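Alr1010 protein (Nostoc, PDB 3URG) probably binds calcium ions, as a member of the CcbP family of calcium-binding proteins. Local coordinates at residues 115-120 against 131-136. Residues are numbered along the deposited sequence; the frame is centred on the assembly and turned at random.
Sequences AKLSDI and EAIADW
Leu117 reaches from the short 3-10 turn that follows strand 111-116 to helix 127-141, where its two methyls part between Ile133 and Trp136. Leu117 CD2 comes obliquely against the pyrrole end of the indole, 3.8 Å from Trp136 CD1, while CB and CG of the leucine lie alongside the same corner. Leu117 CD1, the other branch, meets Ile133 CG1 more loosely, at 4.3 Å. With CG anti to the backbone N (chi1 -172°), the leucine extends its fork toward the helix. In Trp136 a chi1 of 173° extends the ring toward the turn, and chi2 of -120° presents its pyrrole edge. There Trp136 NE1 donates to a water oxygen in the plane of the ring, 2.9 Å away, and the same water accepts from Ser118 N at 3.1 Å. One water thus satisfies two N-H groups that stand 4.2 Å apart, Ser118 N and Trp136 NE1, and links turn to helix. The turn itself is closed by Asp119 N to Lys116 O, 2.9 Å, and Ile120 N to Leu117 O, 3.0 Å. Around the indole, Trp52 packs edge-to-face and Trp139 meets the ring at a small interplanar angle; Leu56 of helix 45-59 also touches Leu117. A leucine in place of Trp136 would probably leave the water without its indole donor and open a gap beside Leu117 CD2. The arrangement is a helix packed through apolar side chains on the turn joining strands 111-116 and 120-122, the two outermost strands of the antiparallel sheet, in the buried core of this alpha+beta calcium-binding family domain.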
ATOM      1  N   ALA A 115       0.141   6.201  -7.385  1.00 33.72           N
ATOM      2  CA  ALA A 115       0.826   6.551  -6.153  1.00 35.10           C
ATOM      3  C   ALA A 115       1.222   5.284  -5.399  1.00 34.91           C
ATOM      4  O   ALA A 115       0.468   4.291  -5.389  1.00 29.79           O
ATOM      5  CB  ALA A 115      -0.092   7.401  -5.269  1.00 31.61           C
ATOM      6  N   LYS A 116       2.387   5.334  -4.757  1.00 29.36           N
ATOM      7  CA  LYS A 116       2.784   4.305  -3.800  1.00 32.96           C
ATOM      8  C   LYS A 116       1.844   4.318  -2.586  1.00 34.81           C
ATOM      9  O   LYS A 116       1.627   5.364  -1.972  1.00 30.51           O
ATOM     10  CB  LYS A 116       4.226   4.542  -3.332  1.00 36.72           C
ATOM     11  CG  LYS A 116       5.235   4.557  -4.464  1.00 44.46           C
ATOM     12  CD  LYS A 116       6.648   4.288  -4.008  1.00 56.97           C
ATOM     13  CE  LYS A 116       7.326   5.525  -3.479  1.00 62.81           C
ATOM     14  NZ  LYS A 116       8.806   5.379  -3.574  1.00 65.22           N
ATOM     15  N   LEU A 117       1.293   3.159  -2.230  1.00 27.57           N
ATOM     16  CA  LEU A 117       0.444   3.072  -1.043  1.00 26.76           C
ATOM     17  C   LEU A 117       1.180   3.621   0.184  1.00 26.20           C
ATOM     18  O   LEU A 117       0.569   4.214   1.069  1.00 30.36           O
ATOM     19  CB  LEU A 117       0.008   1.618  -0.800  1.00 26.68           C
ATOM     20  CG  LEU A 117      -1.031   1.392   0.300  1.00 31.15           C
ATOM     21  CD1 LEU A 117      -2.284   2.236   0.053  1.00 31.18           C
ATOM     22  CD2 LEU A 117      -1.402  -0.082   0.395  1.00 29.67           C
ATOM     23  N   SER A 118       2.493   3.429   0.233  1.00 25.47           N
ATOM     24  CA  SER A 118       3.286   3.857   1.384  1.00 32.77           C
ATOM     25  C   SER A 118       3.337   5.380   1.528  1.00 39.53           C
ATOM     26  O   SER A 118       3.802   5.893   2.551  1.00 36.64           O
ATOM     27  CB  SER A 118       4.716   3.303   1.283  1.00 28.98           C
ATOM     28  OG  SER A 118       5.385   3.855   0.161  1.00 34.56           O
ATOM     29  N   ASP A 119       2.874   6.090   0.500  1.00 34.66           N
ATOM     30  CA  ASP A 119       2.799   7.561   0.527  1.00 27.93           C
ATOM     31  C   ASP A 119       1.389   8.101   0.784  1.00 30.76           C
ATOM     32  O   ASP A 119       1.139   9.314   0.670  1.00 32.39           O
ATOM     33  CB  ASP A 119       3.317   8.148  -0.784  1.00 27.51           C
ATOM     34  CG  ASP A 119       4.832   8.072  -0.907  1.00 35.13           C
ATOM     35  OD1 ASP A 119       5.508   8.098   0.138  1.00 36.03           O
ATOM     36  OD2 ASP A 119       5.336   8.018  -2.053  1.00 35.73           O
ATOM     37  N   ILE A 120       0.478   7.206   1.149  1.00 35.13           N
ATOM     38  CA  ILE A 120      -0.916   7.566   1.373  1.00 30.73           C
ATOM     39  C   ILE A 120      -1.277   7.504   2.855  1.00 33.53           C
ATOM     40  O   ILE A 120      -1.061   6.491   3.521  1.00 34.65           O
ATOM     41  CB  ILE A 120      -1.875   6.615   0.635  1.00 33.47           C
ATOM     42  CG1 ILE A 120      -1.685   6.696  -0.875  1.00 35.00           C
ATOM     43  CG2 ILE A 120      -3.340   6.909   1.040  1.00 36.29           C
ATOM     44  CD1 ILE A 120      -2.001   8.048  -1.454  1.00 43.84           C
ATOM     45  N   GLU A 131      -6.372  -1.464   8.777  1.00 32.65           N
ATOM     46  CA  GLU A 131      -5.533  -2.605   9.132  1.00 32.70           C
ATOM     47  C   GLU A 131      -4.623  -3.055   7.981  1.00 36.78           C
ATOM     48  O   GLU A 131      -3.419  -3.273   8.175  1.00 37.15           O
ATOM     49  CB  GLU A 131      -6.405  -3.767   9.604  1.00 38.89           C
ATOM     50  CG  GLU A 131      -5.617  -4.990  10.048  1.00 37.15           C
ATOM     51  CD  GLU A 131      -6.528  -6.072  10.572  1.00 44.71           C
ATOM     52  OE1 GLU A 131      -6.913  -6.956   9.781  1.00 48.99           O
ATOM     53  OE2 GLU A 131      -6.870  -6.026  11.775  1.00 46.92           O
ATOM     54  N   ALA A 132      -5.197  -3.193   6.787  1.00 31.85           N
ATOM     55  CA  ALA A 132      -4.429  -3.643   5.621  1.00 32.51           C
ATOM     56  C   ALA A 132      -3.330  -2.647   5.271  1.00 33.70           C
ATOM     57  O   ALA A 132      -2.215  -3.023   4.943  1.00 28.65           O
ATOM     58  CB  ALA A 132      -5.342  -3.867   4.425  1.00 32.21           C
ATOM     59  N   ILE A 133      -3.639  -1.363   5.334  1.00 33.43           N
ATOM     60  CA  ILE A 133      -2.593  -0.372   5.109  1.00 32.28           C
ATOM     61  C   ILE A 133      -1.476  -0.478   6.153  1.00 32.47           C
ATOM     62  O   ILE A 133      -0.292  -0.441   5.807  1.00 34.04           O
ATOM     63  CB  ILE A 133      -3.160   1.059   5.093  1.00 31.08           C
ATOM     64  CG1 ILE A 133      -4.056   1.250   3.864  1.00 26.72           C
ATOM     65  CG2 ILE A 133      -2.018   2.067   5.046  1.00 35.63           C
ATOM     66  CD1 ILE A 133      -4.760   2.622   3.834  1.00 35.63           C
ATOM     67  N   ALA A 134      -1.859  -0.600   7.427  1.00 33.68           N
ATOM     68  CA  ALA A 134      -0.897  -0.786   8.514  1.00 35.95           C
ATOM     69  C   ALA A 134      -0.041  -2.052   8.345  1.00 31.38           C
ATOM     70  O   ALA A 134       1.137  -2.067   8.714  1.00 32.29           O
ATOM     71  CB  ALA A 134      -1.619  -0.819   9.853  1.00 39.15           C
ATOM     72  N   ASP A 135      -0.635  -3.114   7.809  1.00 28.90           N
ATOM     73  CA  ASP A 135       0.106  -4.363   7.595  1.00 29.03           C
ATOM     74  C   ASP A 135       1.195  -4.121   6.556  1.00 32.19           C
ATOM     75  O   ASP A 135       2.331  -4.610   6.675  1.00 30.45           O
ATOM     76  CB  ASP A 135      -0.824  -5.471   7.093  1.00 27.59           C
ATOM     77  CG  ASP A 135      -1.661  -6.107   8.200  1.00 35.34           C
ATOM     78  OD1 ASP A 135      -2.653  -6.779   7.849  1.00 37.62           O
ATOM     79  OD2 ASP A 135      -1.346  -5.947   9.404  1.00 37.64           O
ATOM     80  N   TRP A 136       0.839  -3.379   5.515  1.00 30.59           N
ATOM     81  CA  TRP A 136       1.790  -3.106   4.436  1.00 30.09           C
ATOM     82  C   TRP A 136       2.911  -2.201   4.951  1.00 29.71           C
ATOM     83  O   TRP A 136       4.087  -2.463   4.719  1.00 30.53           O
ATOM     84  CB  TRP A 136       1.070  -2.467   3.233  1.00 35.39           C
ATOM     85  CG  TRP A 136       2.006  -2.001   2.141  1.00 34.91           C
ATOM     86  CD1 TRP A 136       2.142  -0.729   1.670  1.00 30.79           C
ATOM     87  CD2 TRP A 136       2.938  -2.805   1.401  1.00 32.80           C
ATOM     88  NE1 TRP A 136       3.090  -0.688   0.680  1.00 32.43           N
ATOM     89  CE2 TRP A 136       3.598  -1.948   0.495  1.00 35.55           C
ATOM     90  CE3 TRP A 136       3.279  -4.162   1.419  1.00 30.27           C
ATOM     91  CZ2 TRP A 136       4.577  -2.403  -0.391  1.00 34.98           C
ATOM     92  CZ3 TRP A 136       4.259  -4.617   0.523  1.00 32.05           C
ATOM     93  CH2 TRP A 136       4.896  -3.737  -0.357  1.00 36.53           C
TER
HETATM   94  O   HOH W   1       3.853   1.182  -1.391  1.00 30.66           O